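PDB 2HFS: mevalonate kinase, putative from Leishmania major, which probably catalyses the ATP-dependent phosphorylation of (R)-mevalonate to (R)-5-phosphomevalonate, a step on the mevalonate route to isopentenyl diphosphate and sterols. Local coordinates for residues A[26-37]-A[223-234]; A[78-89]-A[118-126]. All blocks are in the same frame, centred on the assembly; numbering follows the deposited sequence.

Contact 1 (A[26-37]-A[223-234]); sequences GEHFVVHGAEAI and YDNYTHIVSQAR
F29 and Y226 meet at the dense end of a loop-on-helix contact in this GHMP kinase: residues 26-35, which link the antiparallel strands 17-25 and 36-52, rest on helix 216-239. Their rings are nearly parallel, with planes 6° apart, but have slid past each other so far that little overlap remains. One face of the F29 ring is taken instead by Y226 CB, in a CH-pi contact 4.0 Å from the ring centroid. The Y226 ring points into the loop because its CG is anti to the backbone N (chi1 178°), and there the methyl of A34 closes on its edge, CB lying 3.5 Å from Y226 CD1. The phenol also has E35 O at its edge, although the hydroxyl sits too close to G26 in the model, which leaves the hydrogen bond to that carbonyl doubtful. F25 and N252 also touch Y226, so this tyrosine is enclosed by strand and helix as well as by the loop. Farther along the helix, a second buried patch is more widely spaced: I37 CD1 lies 3.9 Å from A233 CB and reaches V230 more loosely.

Toward the outside the fit becomes more open. The partly exposed Y223 lies against H32, G33 and A34, its CE2 3.7 Å from A34 CB, while the H32 ring leads away to a hydrogen bond with K212.

On the solvent side the contact ends in a charged pair. E35, extended beyond CG, meets R234, and the two side chains cross at about a right angle; R171 is a weaker, longer-range partner of the same carboxylate. In the resulting salt bridge R234 NH1 donates to the syn lone pair of E35 OE1 over 2.9 Å, with a bent N-H...O angle of 143°.

Contact 2 (A[78-89]-A[118-126]); sequences QIKAHQLVLDHL and DVVAFSRAL
Q78 and H82, one turn apart on helix 70-88, both donate to the carboxylate of D118 on helix 114-130. Helix 70-88 is the crossover of a beta-alpha-beta unit formed with the parallel strands 58-62 and 97-103, and it packs beside helix 114-130 at 34°, the axes 10.3 Å apart.

H82 can be followed outward atom by atom. Its CB lies 3.7 Å from F122 CE2, and CG stays close to the same ring atom. With CG anti to the carbonyl carbon (chi1 -73°), the imidazole is carried along the F122 ring, which it meets obliquely, CD2 coming within 3.6 Å of F122 CD2. CE1 lies near both carboxylate oxygens of D118. At the tip NE2 donates to D118 OD1 over 2.9 Å, almost straight at 176° and in the plane of the imidazole, which stands nearly perpendicular to the carboxylate. Q78 NE2 takes the other oxygen, OD2, at 2.8 Å, while Q78 CG covers one face of the H82 ring. Y150 also bonds to OD2, so this buried carboxylate has at least three partners, which would be expected to stabilise its negative charge. M100 of strand 97-103 touches H82, D118 and F122.

Farther along, the contact becomes apolar. V85 is a knob in the hole formed by V119, F122, S123 and L126, its CG1 packed 3.5 Å from L126 CD1. S123 turns its hydroxyl back to V119 O and also bonds to S142 of helix 136-146. L86 and L89 extend the packing around L126, whose CD1 sits over the centre of the F122 ring, 3.5 Å above its plane.

From the N terminus, the chain runs through strand 17-25 into residues 26-37, the first half of contact 1, whose partner on helix 216-239 comes only after 185 intervening residues. Inside that long loop the chain completes strand 36-52 and then builds strand 58-62, helix 70-88, strand 97-103 and helix 114-130; contact 2 closes its own much shorter loop of 28 residues there, so the two contacts nest and do not cross. Contact 1 ties the turn after strand 17-25 to helix 216-239, whereas contact 2 joins helix 70-88 to helix 114-130, the next helix in the chain. They lie on opposite sides of the chain's centre, their own centres 32 Å apart.

Contact 1 (A[26-37]-A[223-234])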
loop_
_atom_site.group_PDB
_atom_site.type_symbol
_atom_site.label_atom_id
_atom_site.label_comp_id
_atom_site.label_asym_id
_atom_site.label_seq_id
_atom_site.Cartn_x
_atom_site.Cartn_y
_atom_site.Cartn_z
ATOM N N GLY A 26 3.409 6.816 10.389
ATOM C CA GLY A 26 2.770 6.195 11.533
ATOM C C GLY A 26 2.612 4.684 11.542
ATOM O O GLY A 26 1.855 4.158 12.329
ATOM N N GLU A 27 3.338 3.987 10.673
ATOM C CA GLU A 27 3.491 2.539 10.813
ATOM C C GLU A 27 3.938 2.187 12.238
ATOM O O GLU A 27 4.764 2.893 12.847
ATOM C CB GLU A 27 4.511 1.972 9.835
ATOM C CG GLU A 27 5.848 2.686 9.830
ATOM C CD GLU A 27 5.841 3.860 8.860
ATOM O OE1 GLU A 27 5.848 3.610 7.626
ATOM O OE2 GLU A 27 5.785 5.026 9.318
ATOM N N HIS A 28 3.407 1.084 12.752
ATOM C CA HIS A 28 3.704 0.622 14.120
ATOM C C HIS A 28 3.053 1.405 15.257
ATOM O O HIS A 28 2.438 0.810 16.151
ATOM C CB HIS A 28 5.219 0.445 14.326
ATOM C CG HIS A 28 5.781 -0.676 13.518
ATOM N ND1 HIS A 28 5.569 -1.997 13.844
ATOM C CD2 HIS A 28 6.495 -0.678 12.368
ATOM C CE1 HIS A 28 6.141 -2.769 12.939
ATOM N NE2 HIS A 28 6.695 -1.994 12.020
ATOM N N PHE A 29 3.159 2.730 15.229
ATOM C CA PHE A 29 2.553 3.555 16.286
ATOM C C PHE A 29 1.026 3.558 16.224
ATOM O O PHE A 29 0.335 3.698 17.255
ATOM C CB PHE A 29 3.105 4.975 16.225
ATOM C CG PHE A 29 4.576 5.054 16.545
ATOM C CD1 PHE A 29 5.512 5.300 15.547
ATOM C CD2 PHE A 29 5.030 4.847 17.851
ATOM C CE1 PHE A 29 6.879 5.358 15.844
ATOM C CE2 PHE A 29 6.399 4.925 18.161
ATOM C CZ PHE A 29 7.324 5.170 17.145
ATOM N N VAL A 30 0.510 3.381 15.013
ATOM C CA VAL A 30 -0.922 3.241 14.772
ATOM C C VAL A 30 -1.551 2.057 15.537
ATOM O O VAL A 30 -2.706 2.133 15.980
ATOM C CB VAL A 30 -1.199 3.125 13.249
ATOM C CG1 VAL A 30 -0.585 1.824 12.670
ATOM C CG2 VAL A 30 -2.680 3.220 12.950
ATOM N N VAL A 31 -0.791 0.973 15.674
ATOM C CA VAL A 31 -1.191 -0.195 16.458
ATOM C C VAL A 31 -1.540 0.207 17.900
ATOM O O VAL A 31 -2.374 -0.433 18.541
ATOM C CB VAL A 31 -0.085 -1.277 16.414
ATOM C CG1 VAL A 31 -0.353 -2.441 17.376
ATOM C CG2 VAL A 31 0.081 -1.783 14.986
ATOM N N HIS A 32 -0.920 1.290 18.374
ATOM C CA HIS A 32 -1.064 1.738 19.759
ATOM C C HIS A 32 -1.922 2.990 19.896
ATOM O O HIS A 32 -1.936 3.641 20.954
ATOM C CB HIS A 32 0.324 1.894 20.390
ATOM C CG HIS A 32 1.098 0.617 20.392
ATOM N ND1 HIS A 32 1.175 -0.201 21.496
ATOM C CD2 HIS A 32 1.756 -0.026 19.396
ATOM C CE1 HIS A 32 1.890 -1.273 21.196
ATOM N NE2 HIS A 32 2.233 -1.202 19.924
ATOM N N GLY A 33 -2.629 3.320 18.816
ATOM C CA GLY A 33 -3.689 4.318 18.860
ATOM C C GLY A 33 -3.352 5.635 18.207
ATOM O O GLY A 33 -4.147 6.567 18.261
ATOM N N ALA A 34 -2.175 5.715 17.591
ATOM C CA ALA A 34 -1.724 6.956 16.962
ATOM C C ALA A 34 -2.378 7.093 15.598
ATOM O O ALA A 34 -2.792 6.106 15.005
ATOM C CB ALA A 34 -0.198 6.963 16.842
ATOM N N GLU A 35 -2.495 8.316 15.105
ATOM C CA GLU A 35 -3.028 8.533 13.759
ATOM C C GLU A 35 -1.933 8.205 12.742
ATOM O O GLU A 35 -0.750 8.430 13.008
ATOM C CB GLU A 35 -3.483 9.979 13.575
ATOM C CG GLU A 35 -4.479 10.502 14.615
ATOM C CD GLU A 35 -5.018 11.885 14.277
ATOM O OE1 GLU A 35 -4.497 12.558 13.360
ATOM O OE2 GLU A 35 -5.983 12.315 14.929
ATOM N N ALA A 36 -2.331 7.665 11.591
ATOM C CA ALA A 36 -1.404 7.352 10.501
ATOM C C ALA A 36 -1.849 8.028 9.200
ATOM O O ALA A 36 -3.028 8.313 9.007
ATOM C CB ALA A 36 -1.277 5.829 10.314
ATOM N N ILE A 37 -0.895 8.328 8.331
ATOM C CA ILE A 37 -1.204 8.891 7.037
ATOM C C ILE A 37 -0.740 7.874 6.004
ATOM O O ILE A 37 0.447 7.531 5.928
ATOM C CB ILE A 37 -0.561 10.303 6.831
ATOM C CG1 ILE A 37 -1.010 11.289 7.934
ATOM C CG2 ILE A 37 -0.893 10.855 5.423
ATOM C CD1 ILE A 37 -0.307 12.699 7.915
ATOM N N TYR A 223 6.101 7.154 21.610
ATOM C CA TYR A 223 4.722 7.261 21.152
ATOM C C TYR A 223 4.221 8.710 21.169
ATOM O O TYR A 223 3.576 9.165 20.220
ATOM C CB TYR A 223 3.817 6.394 22.032
ATOM C CG TYR A 223 2.364 6.503 21.650
ATOM C CD1 TYR A 223 1.538 7.457 22.239
ATOM C CD2 TYR A 223 1.823 5.672 20.670
ATOM C CE1 TYR A 223 0.196 7.571 21.869
ATOM C CE2 TYR A 223 0.486 5.773 20.303
ATOM C CZ TYR A 223 -0.319 6.722 20.902
ATOM O OH TYR A 223 -1.637 6.815 20.529
ATOM N N ASP A 224 4.492 9.447 22.244
ATOM C CA ASP A 224 3.982 10.820 22.298
ATOM C C ASP A 224 4.769 11.677 21.324
ATOM O O ASP A 224 4.208 12.543 20.657
ATOM C CB ASP A 224 4.074 11.413 23.696
ATOM C CG ASP A 224 3.131 10.755 24.679
ATOM O OD1 ASP A 224 2.072 10.225 24.267
ATOM O OD2 ASP A 224 3.390 10.736 25.899
ATOM N N ASN A 225 6.067 11.403 21.248
ATOM C CA ASN A 225 6.949 12.019 20.267
ATOM C C ASN A 225 6.352 11.845 18.882
ATOM O O ASN A 225 6.366 12.776 18.076
ATOM C CB ASN A 225 8.357 11.399 20.337
ATOM C CG ASN A 225 9.158 11.883 21.564
ATOM O OD1 ASN A 225 8.705 12.752 22.317
ATOM N ND2 ASN A 225 10.350 11.322 21.761
ATOM N N TYR A 226 5.811 10.654 18.625
ATOM C CA TYR A 226 5.114 10.406 17.359
ATOM C C TYR A 226 3.870 11.268 17.130
ATOM O O TYR A 226 3.697 11.852 16.049
ATOM C CB TYR A 226 4.793 8.923 17.106
ATOM C CG TYR A 226 4.032 8.830 15.808
ATOM C CD1 TYR A 226 2.635 8.646 15.799
ATOM C CD2 TYR A 226 4.685 9.064 14.581
ATOM C CE1 TYR A 226 1.916 8.626 14.597
ATOM C CE2 TYR A 226 3.974 9.058 13.372
ATOM C CZ TYR A 226 2.595 8.846 13.388
ATOM O OH TYR A 226 1.911 8.848 12.197
ATOM N N THR A 227 2.996 11.332 18.132
ATOM C CA THR A 227 1.736 12.075 18.019
ATOM C C THR A 227 1.971 13.548 17.674
ATOM O O THR A 227 1.222 14.116 16.892
ATOM C CB THR A 227 0.849 11.925 19.276
ATOM O OG1 THR A 227 1.561 12.384 20.437
ATOM C CG2 THR A 227 0.547 10.454 19.545
ATOM N N HIS A 228 3.029 14.151 18.228
ATOM C CA HIS A 228 3.407 15.509 17.839
ATOM C C HIS A 228 3.787 15.614 16.351
ATOM O O HIS A 228 3.354 16.552 15.668
ATOM C CB HIS A 228 4.512 16.083 18.744
ATOM C CG HIS A 228 4.822 17.525 18.468
ATOM N ND1 HIS A 228 3.838 18.483 18.311
ATOM C CD2 HIS A 228 6.002 18.174 18.324
ATOM C CE1 HIS A 228 4.400 19.657 18.078
ATOM N NE2 HIS A 228 5.712 19.496 18.075
ATOM N N ILE A 229 4.555 14.652 15.844
ATOM C CA ILE A 229 4.960 14.675 14.431
ATOM C C ILE A 229 3.757 14.577 13.488
ATOM O O ILE A 229 3.664 15.348 12.532
ATOM C CB ILE A 229 6.021 13.580 14.120
ATOM C CG1 ILE A 229 7.349 13.909 14.816
ATOM C CG2 ILE A 229 6.264 13.455 12.607
ATOM C CD1 ILE A 229 8.298 12.756 14.871
ATOM N N VAL A 230 2.836 13.652 13.763
ATOM C CA VAL A 230 1.690 13.454 12.873
ATOM C C VAL A 230 0.753 14.670 12.891
ATOM O O VAL A 230 0.243 15.076 11.857
ATOM C CB VAL A 230 0.964 12.091 13.112
ATOM C CG1 VAL A 230 0.299 12.033 14.493
ATOM C CG2 VAL A 230 -0.011 11.812 12.003
ATOM N N SER A 231 0.568 15.265 14.073
ATOM C CA SER A 231 -0.204 16.501 14.229
ATOM C C SER A 231 0.349 17.566 13.299
ATOM O O SER A 231 -0.384 18.249 12.557
ATOM C CB SER A 231 -0.097 16.972 15.682
ATOM O OG SER A 231 -0.847 18.151 15.914
ATOM N N GLN A 232 1.665 17.699 13.339
ATOM C CA GLN A 232 2.336 18.687 12.538
ATOM C C GLN A 232 2.268 18.312 11.062
ATOM O O GLN A 232 2.086 19.184 10.220
ATOM C CB GLN A 232 3.764 18.877 13.031
ATOM C CG GLN A 232 3.827 19.539 14.413
ATOM C CD GLN A 232 5.246 19.843 14.850
ATOM O OE1 GLN A 232 5.947 18.967 15.355
ATOM N NE2 GLN A 232 5.674 21.089 14.663
ATOM N N ALA A 233 2.372 17.019 10.756
ATOM C CA ALA A 233 2.267 16.546 9.368
ATOM C C ALA A 233 0.925 16.911 8.732
ATOM O O ALA A 233 0.861 17.369 7.584
ATOM C CB ALA A 233 2.510 15.051 9.296
ATOM N N ARG A 234 -0.146 16.732 9.497
ATOM C CA ARG A 234 -1.475 17.146 9.066
ATOM C C ARG A 234 -1.496 18.652 8.738
ATOM O O ARG A 234 -2.032 19.075 7.703
ATOM C CB ARG A 234 -2.507 16.783 10.131
ATOM C CG ARG A 234 -2.659 15.273 10.320
ATOM C CD ARG A 234 -3.839 14.847 11.205
ATOM N NE ARG A 234 -5.118 15.377 10.727
ATOM C CZ ARG A 234 -6.265 15.309 11.404
ATOM N NH1 ARG A 234 -6.310 14.725 12.599
ATOM N NH2 ARG A 234 -7.378 15.822 10.884
#

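Contact 2 (A[78-89]-A[118-126])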
loop_
_atom_site.group_PDB
_atom_site.type_symbol
_atom_site.label_atom_id
_atom_site.label_comp_id
_atom_site.label_asym_id
_atom_site.label_seq_id
_atom_site.Cartn_x
_atom_site.Cartn_y
_atom_site.Cartn_z
ATOM N N GLN A 78 -3.021 -15.918 -3.526
ATOM C CA GLN A 78 -3.904 -15.339 -4.528
ATOM C C GLN A 78 -5.119 -16.208 -4.834
ATOM O O GLN A 78 -6.230 -15.689 -4.946
ATOM C CB GLN A 78 -3.168 -15.035 -5.818
ATOM C CG GLN A 78 -3.996 -14.211 -6.754
ATOM C CD GLN A 78 -3.300 -14.003 -8.053
ATOM O OE1 GLN A 78 -3.009 -14.971 -8.748
ATOM N NE2 GLN A 78 -3.008 -12.736 -8.388
ATOM N N ILE A 79 -4.878 -17.509 -5.018
ATOM C CA ILE A 79 -5.926 -18.484 -5.250
ATOM C C ILE A 79 -6.995 -18.394 -4.152
ATOM O O ILE A 79 -8.192 -18.335 -4.429
ATOM C CB ILE A 79 -5.314 -19.908 -5.319
ATOM C CG1 ILE A 79 -4.417 -20.046 -6.570
ATOM C CG2 ILE A 79 -6.395 -20.957 -5.275
ATOM C CD1 ILE A 79 -3.895 -21.444 -6.837
ATOM N N LYS A 80 -6.558 -18.389 -2.903
ATOM C CA LYS A 80 -7.498 -18.292 -1.786
ATOM C C LYS A 80 -8.212 -16.938 -1.788
ATOM O O LYS A 80 -9.426 -16.873 -1.580
ATOM C CB LYS A 80 -6.799 -18.534 -0.449
ATOM C CG LYS A 80 -6.337 -19.979 -0.228
ATOM C CD LYS A 80 -5.729 -20.160 1.170
ATOM N N ALA A 81 -7.445 -15.873 -2.043
ATOM C CA ALA A 81 -7.958 -14.503 -2.074
ATOM C C ALA A 81 -9.082 -14.339 -3.099
ATOM O O ALA A 81 -10.160 -13.832 -2.787
ATOM C CB ALA A 81 -6.808 -13.523 -2.385
ATOM N N HIS A 82 -8.821 -14.774 -4.325
ATOM C CA HIS A 82 -9.805 -14.661 -5.397
ATOM C C HIS A 82 -11.077 -15.458 -5.099
ATOM O O HIS A 82 -12.189 -15.007 -5.406
ATOM C CB HIS A 82 -9.206 -15.105 -6.720
ATOM C CG HIS A 82 -8.227 -14.133 -7.287
ATOM N ND1 HIS A 82 -7.403 -14.443 -8.343
ATOM C CD2 HIS A 82 -7.939 -12.855 -6.943
ATOM C CE1 HIS A 82 -6.654 -13.396 -8.634
ATOM N NE2 HIS A 82 -6.961 -12.416 -7.798
ATOM N N GLN A 83 -10.915 -16.642 -4.515
ATOM C CA GLN A 83 -12.059 -17.478 -4.202
ATOM C C GLN A 83 -12.906 -16.829 -3.109
ATOM O O GLN A 83 -14.132 -16.887 -3.150
ATOM C CB GLN A 83 -11.642 -18.912 -3.837
ATOM C CG GLN A 83 -12.831 -19.879 -3.766
ATOM C CD GLN A 83 -13.584 -19.952 -5.086
ATOM O OE1 GLN A 83 -12.999 -20.275 -6.115
ATOM N NE2 GLN A 83 -14.876 -19.645 -5.058
ATOM N N LEU A 84 -12.244 -16.182 -2.156
ATOM C CA LEU A 84 -12.939 -15.439 -1.097
ATOM C C LEU A 84 -13.851 -14.360 -1.663
ATOM O O LEU A 84 -14.991 -14.176 -1.205
ATOM C CB LEU A 84 -11.916 -14.815 -0.165
ATOM C CG LEU A 84 -11.465 -15.835 0.895
ATOM C CD1 LEU A 84 -10.314 -15.302 1.693
ATOM C CD2 LEU A 84 -12.643 -16.185 1.803
ATOM N N VAL A 85 -13.333 -13.645 -2.663
ATOM C CA VAL A 85 -14.088 -12.585 -3.337
ATOM C C VAL A 85 -15.254 -13.171 -4.146
ATOM O O VAL A 85 -16.378 -12.666 -4.077
ATOM C CB VAL A 85 -13.168 -11.728 -4.232
ATOM C CG1 VAL A 85 -13.983 -10.693 -5.070
ATOM C CG2 VAL A 85 -12.100 -11.036 -3.370
ATOM N N LEU A 86 -14.990 -14.227 -4.911
ATOM C CA LEU A 86 -16.062 -14.873 -5.665
ATOM C C LEU A 86 -17.197 -15.318 -4.742
ATOM O O LEU A 86 -18.367 -15.024 -5.016
ATOM C CB LEU A 86 -15.534 -16.066 -6.466
ATOM C CG LEU A 86 -14.608 -15.682 -7.618
ATOM C CD1 LEU A 86 -13.908 -16.909 -8.243
ATOM C CD2 LEU A 86 -15.380 -14.954 -8.662
ATOM N N ASP A 87 -16.844 -16.010 -3.661
ATOM C CA ASP A 87 -17.840 -16.472 -2.666
ATOM C C ASP A 87 -18.603 -15.296 -2.050
ATOM O O ASP A 87 -19.822 -15.350 -1.907
ATOM C CB ASP A 87 -17.181 -17.308 -1.570
ATOM C CG ASP A 87 -16.602 -18.622 -2.091
ATOM O OD1 ASP A 87 -17.110 -19.148 -3.105
ATOM O OD2 ASP A 87 -15.629 -19.189 -1.550
ATOM N N HIS A 88 -17.882 -14.234 -1.702
ATOM C CA HIS A 88 -18.486 -13.042 -1.112
ATOM C C HIS A 88 -19.483 -12.395 -2.056
ATOM O O HIS A 88 -20.530 -11.915 -1.634
ATOM C CB HIS A 88 -17.404 -12.030 -0.728
ATOM C CG HIS A 88 -17.943 -10.733 -0.211
ATOM N ND1 HIS A 88 -18.491 -10.599 1.049
ATOM C CD2 HIS A 88 -18.010 -9.507 -0.784
ATOM C CE1 HIS A 88 -18.866 -9.343 1.229
ATOM N NE2 HIS A 88 -18.598 -8.666 0.127
ATOM N N LEU A 89 -19.153 -12.400 -3.341
ATOM C CA LEU A 89 -20.003 -11.783 -4.357
ATOM C C LEU A 89 -21.033 -12.743 -4.956
ATOM O O LEU A 89 -21.767 -12.379 -5.886
ATOM C CB LEU A 89 -19.121 -11.149 -5.434
ATOM C CG LEU A 89 -18.335 -9.972 -4.843
ATOM C CD1 LEU A 89 -17.478 -9.295 -5.887
ATOM C CD2 LEU A 89 -19.297 -8.970 -4.185
ATOM N N ASP A 118 -4.799 -5.963 -6.131
ATOM C CA ASP A 118 -5.296 -7.170 -6.820
ATOM C C ASP A 118 -6.775 -7.404 -6.510
ATOM O O ASP A 118 -7.611 -7.369 -7.434
ATOM C CB ASP A 118 -4.415 -8.363 -6.427
ATOM C CG ASP A 118 -4.803 -9.680 -7.115
ATOM O OD1 ASP A 118 -5.768 -9.736 -7.909
ATOM O OD2 ASP A 118 -4.156 -10.720 -6.904
ATOM N N VAL A 119 -7.113 -7.616 -5.233
ATOM C CA VAL A 119 -8.512 -7.919 -4.885
ATOM C C VAL A 119 -9.438 -6.735 -5.134
ATOM O O VAL A 119 -10.602 -6.941 -5.440
ATOM C CB VAL A 119 -8.735 -8.528 -3.462
ATOM C CG1 VAL A 119 -8.199 -9.962 -3.405
ATOM C CG2 VAL A 119 -8.105 -7.669 -2.344
ATOM N N VAL A 120 -8.921 -5.504 -5.054
ATOM C CA VAL A 120 -9.768 -4.355 -5.372
ATOM C C VAL A 120 -10.131 -4.371 -6.856
ATOM O O VAL A 120 -11.314 -4.327 -7.213
ATOM C CB VAL A 120 -9.138 -3.009 -4.952
ATOM C CG1 VAL A 120 -9.870 -1.836 -5.583
ATOM C CG2 VAL A 120 -9.150 -2.881 -3.411
ATOM N N ALA A 121 -9.117 -4.472 -7.718
ATOM C CA ALA A 121 -9.344 -4.478 -9.166
ATOM C C ALA A 121 -10.315 -5.596 -9.564
ATOM O O ALA A 121 -11.252 -5.377 -10.353
ATOM C CB ALA A 121 -8.010 -4.625 -9.901
ATOM N N PHE A 122 -10.105 -6.774 -8.988
ATOM C CA PHE A 122 -10.959 -7.949 -9.203
ATOM C C PHE A 122 -12.425 -7.694 -8.818
ATOM O O PHE A 122 -13.327 -7.984 -9.604
ATOM C CB PHE A 122 -10.369 -9.142 -8.415
ATOM C CG PHE A 122 -11.037 -10.469 -8.694
ATOM C CD1 PHE A 122 -11.528 -10.785 -9.953
ATOM C CD2 PHE A 122 -11.168 -11.404 -7.663
ATOM C CE1 PHE A 122 -12.148 -12.045 -10.194
ATOM C CE2 PHE A 122 -11.772 -12.655 -7.886
ATOM C CZ PHE A 122 -12.255 -12.974 -9.152
ATOM N N SER A 123 -12.647 -7.168 -7.607
ATOM C CA SER A 123 -13.982 -6.826 -7.127
ATOM C C SER A 123 -14.691 -5.865 -8.064
ATOM O O SER A 123 -15.872 -6.032 -8.351
ATOM C CB SER A 123 -13.896 -6.239 -5.724
ATOM O OG SER A 123 -13.434 -7.237 -4.817
ATOM N N ARG A 124 -13.966 -4.847 -8.521
ATOM C CA ARG A 124 -14.495 -3.884 -9.479
ATOM C C ARG A 124 -14.869 -4.540 -10.811
ATOM O O ARG A 124 -15.949 -4.290 -11.334
ATOM C CB ARG A 124 -13.500 -2.729 -9.693
ATOM C CG ARG A 124 -13.399 -1.758 -8.492
ATOM C CD ARG A 124 -12.752 -0.410 -8.837
ATOM N NE ARG A 124 -12.606 0.471 -7.676
ATOM C CZ ARG A 124 -13.599 1.138 -7.097
ATOM N NH1 ARG A 124 -14.854 1.033 -7.546
ATOM N NH2 ARG A 124 -13.341 1.904 -6.050
ATOM N N ALA A 125 -13.982 -5.381 -11.347
ATOM C CA ALA A 125 -14.263 -6.082 -12.617
ATOM C C ALA A 125 -15.450 -7.028 -12.512
ATOM O O ALA A 125 -16.242 -7.116 -13.448
ATOM C CB ALA A 125 -13.037 -6.828 -13.103
ATOM N N LEU A 126 -15.556 -7.740 -11.391
ATOM C CA LEU A 126 -16.708 -8.596 -11.127
ATOM C C LEU A 126 -17.976 -7.748 -11.079
ATOM O O LEU A 126 -19.012 -8.124 -11.671
ATOM C CB LEU A 126 -16.528 -9.392 -9.822
ATOM C CG LEU A 126 -15.452 -10.489 -9.837
ATOM C CD1 LEU A 126 -15.174 -10.994 -8.400
ATOM C CD2 LEU A 126 -15.873 -11.659 -10.740
#